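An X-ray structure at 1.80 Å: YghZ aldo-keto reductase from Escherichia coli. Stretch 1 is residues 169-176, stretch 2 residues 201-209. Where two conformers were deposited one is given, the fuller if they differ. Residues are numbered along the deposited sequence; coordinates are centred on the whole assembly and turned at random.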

# COMPACT_ATOMS: atom_id res chain seq x y z
N SER B 169 12.31 -2.85 -26.31
CA SER B 169 12.02 -3.54 -27.56
C SER B 169 10.56 -3.85 -27.83
O SER B 169 10.22 -4.87 -28.44
CB SER B 169 12.96 -4.72 -27.80
OG SER B 169 14.34 -4.35 -27.51
N TYR B 170 9.69 -2.91 -27.47
CA TYR B 170 8.26 -2.99 -27.77
C TYR B 170 8.06 -2.20 -29.05
O TYR B 170 8.58 -1.11 -29.17
CB TYR B 170 7.45 -2.34 -26.67
CG TYR B 170 7.19 -3.30 -25.50
CD1 TYR B 170 8.27 -3.82 -24.77
CD2 TYR B 170 5.90 -3.53 -25.07
CE1 TYR B 170 8.05 -4.71 -23.67
CE2 TYR B 170 5.66 -4.34 -23.96
CZ TYR B 170 6.73 -4.89 -23.26
OH TYR B 170 6.40 -5.69 -22.18
N SER B 171 7.29 -2.76 -29.98
CA SER B 171 6.83 -1.96 -31.15
C SER B 171 6.12 -0.65 -30.77
O SER B 171 5.62 -0.47 -29.64
CB SER B 171 5.90 -2.82 -32.01
OG SER B 171 4.68 -3.05 -31.27
N PRO B 172 5.97 0.28 -31.75
CA PRO B 172 5.13 1.45 -31.50
C PRO B 172 3.74 1.14 -30.94
O PRO B 172 3.29 1.80 -29.99
CB PRO B 172 5.06 2.16 -32.89
CG PRO B 172 6.23 1.64 -33.67
CD PRO B 172 6.54 0.23 -33.12
N GLU B 173 3.02 0.20 -31.56
CA GLU B 173 1.64 -0.09 -31.17
C GLU B 173 1.63 -0.65 -29.73
O GLU B 173 0.80 -0.24 -28.92
CB GLU B 173 1.08 -1.14 -32.14
CG GLU B 173 1.01 -0.67 -33.63
CD GLU B 173 2.38 -0.50 -34.38
OE1 GLU B 173 3.41 -1.20 -34.07
OE2 GLU B 173 2.39 0.34 -35.33
N ARG B 174 2.53 -1.61 -29.45
CA ARG B 174 2.63 -2.16 -28.07
C ARG B 174 3.07 -1.09 -27.03
O ARG B 174 2.52 -1.02 -25.91
CB ARG B 174 3.53 -3.36 -28.03
CG ARG B 174 2.88 -4.59 -28.68
CD ARG B 174 3.81 -5.80 -28.70
NE ARG B 174 3.15 -7.00 -29.24
CZ ARG B 174 2.43 -7.88 -28.52
NH1 ARG B 174 2.08 -7.61 -27.26
NH2 ARG B 174 1.95 -8.98 -29.11
N THR B 175 4.02 -0.22 -27.41
CA THR B 175 4.39 0.93 -26.59
C THR B 175 3.21 1.80 -26.27
O THR B 175 2.94 2.18 -25.11
CB THR B 175 5.51 1.76 -27.26
OG1 THR B 175 6.65 0.90 -27.46
CG2 THR B 175 5.89 2.96 -26.41
N GLN B 176 2.43 2.12 -27.30
CA GLN B 176 1.27 2.93 -27.05
C GLN B 176 0.25 2.25 -26.09
O GLN B 176 -0.31 2.93 -25.21
CB GLN B 176 0.59 3.31 -28.39
CG GLN B 176 -0.74 4.05 -28.20
CD GLN B 176 -0.50 5.47 -27.82
OE1 GLN B 176 0.43 6.10 -28.34
NE2 GLN B 176 -1.37 6.03 -26.98
N ARG B 201 18.07 1.40 -37.92
CA ARG B 201 17.13 2.49 -37.74
C ARG B 201 15.68 2.08 -37.71
O ARG B 201 14.82 2.89 -37.97
CB ARG B 201 17.34 3.62 -38.76
CG ARG B 201 18.82 3.99 -38.78
CD ARG B 201 19.01 5.34 -39.26
NE ARG B 201 20.35 5.42 -39.74
CZ ARG B 201 20.73 6.34 -40.60
NH1 ARG B 201 19.82 7.23 -41.02
NH2 ARG B 201 22.01 6.37 -41.00
N TRP B 202 15.42 0.90 -37.17
CA TRP B 202 14.06 0.44 -36.97
C TRP B 202 13.24 1.45 -36.19
O TRP B 202 12.06 1.68 -36.50
CB TRP B 202 14.00 -0.99 -36.34
CG TRP B 202 14.04 -1.10 -34.82
CD1 TRP B 202 15.12 -1.49 -34.06
CD2 TRP B 202 12.94 -0.92 -33.89
NE1 TRP B 202 14.77 -1.52 -32.73
CE2 TRP B 202 13.45 -1.19 -32.60
CE3 TRP B 202 11.58 -0.58 -34.03
CZ2 TRP B 202 12.66 -1.08 -31.44
CZ3 TRP B 202 10.79 -0.50 -32.87
CH2 TRP B 202 11.33 -0.77 -31.59
N VAL B 203 13.84 2.10 -35.19
CA VAL B 203 13.05 3.01 -34.37
C VAL B 203 12.52 4.20 -35.21
O VAL B 203 11.45 4.73 -34.96
CB VAL B 203 13.78 3.56 -33.11
CG1 VAL B 203 14.41 2.45 -32.27
CG2 VAL B 203 14.75 4.54 -33.47
N ASP B 204 13.32 4.61 -36.16
CA ASP B 204 12.99 5.73 -37.06
C ASP B 204 11.88 5.27 -38.03
O ASP B 204 10.73 5.78 -38.04
CB ASP B 204 14.27 6.13 -37.87
CG ASP B 204 15.37 6.82 -37.00
OD1 ASP B 204 15.13 7.01 -35.80
OD2 ASP B 204 16.48 7.18 -37.52
N LYS B 205 12.20 4.22 -38.76
CA LYS B 205 11.33 3.71 -39.80
C LYS B 205 10.00 3.20 -39.28
O LYS B 205 8.97 3.27 -39.98
CB LYS B 205 12.10 2.61 -40.54
CG LYS B 205 11.27 1.48 -41.11
CD LYS B 205 12.15 0.42 -41.79
CE LYS B 205 11.34 -0.44 -42.78
NZ LYS B 205 12.21 -1.26 -43.67
N SER B 206 9.98 2.63 -38.07
CA SER B 206 8.75 2.05 -37.57
C SER B 206 7.71 3.04 -37.14
O SER B 206 6.54 2.67 -36.98
CB SER B 206 9.01 1.15 -36.34
OG SER B 206 9.55 1.96 -35.30
N GLY B 207 8.12 4.23 -36.79
CA GLY B 207 7.21 5.11 -36.10
C GLY B 207 7.44 5.18 -34.60
O GLY B 207 6.74 5.94 -33.89
N LEU B 208 8.34 4.35 -34.06
CA LEU B 208 8.63 4.46 -32.59
C LEU B 208 8.96 5.87 -32.07
O LEU B 208 8.40 6.37 -31.06
CB LEU B 208 9.71 3.46 -32.13
CG LEU B 208 9.72 3.39 -30.59
CD1 LEU B 208 8.38 2.84 -29.97
CD2 LEU B 208 10.91 2.59 -30.11
N LEU B 209 9.83 6.56 -32.78
CA LEU B 209 10.20 7.88 -32.30
C LEU B 209 8.98 8.85 -32.26
O LEU B 209 8.88 9.63 -31.34
CB LEU B 209 11.44 8.46 -33.05
CG LEU B 209 12.84 7.90 -32.65
CD1 LEU B 209 13.98 8.80 -33.08
CD2 LEU B 209 13.00 7.67 -31.14
O HOH W 1 15.08 -2.97 -30.03

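No direct hydrogen bond joins these two stretches; a proline ring at the start of one helix packs instead into the turn between two others. Pro-172 is the hub, buried and with the largest area covered by the other stretch, 73 Å². Its CG lies 3.5 Å from Ser-206 O and 3.5 Å from Leu-208 N, so the ring rests largely on backbone. Proline suits the first turn of a helix, where its lack of an amide hydrogen costs no helical bond, and its compact ring fits closely against the turn.

The turn against which the ring packs has its own geometry. Gly-207 leaves helical geometry with a positive phi of 101°; at these backbone angles a CB would be jammed against the carbonyl oxygen of the preceding residue, which by itself calls for glycine. Ser-206, chi1 in p, ties the bend together: its OG donates to Trp-202 O (2.8 Å) and accepts from Leu-208 N (3.0 Å). The same OG sits 3.7 Å from Pro-172 CG, its polar needs already met within its own stretch.

Apolar side chains fill in around the ring. Leu-208 is buried, 54 Å² of it covered by stretch 1. Its CA-to-CB bond points sideways, but its flexible branched chain reaches on, placing CD1 3.6 Å from Thr-175 OG1, while its CB lies 4.2 Å from Pro-172 CG. The long Trp-202 indole offers an apolar edge, with CH2 3.7 Å from Tyr-170 O and CZ3 4.3 Å from Pro-172 CD, while NE1 gives a weak bond to a water (3.1 Å) that also bonds Ser-169 OG (3.0 Å).

Stretch 1 secures its own helix start. Ser-171 OG caps it by accepting from Arg-174 N (3.2 Å), and Thr-175 OG1 donates to Ser-171 O (2.8 Å), so this buried hydroxyl can face Leu-208 with its proton satisfied.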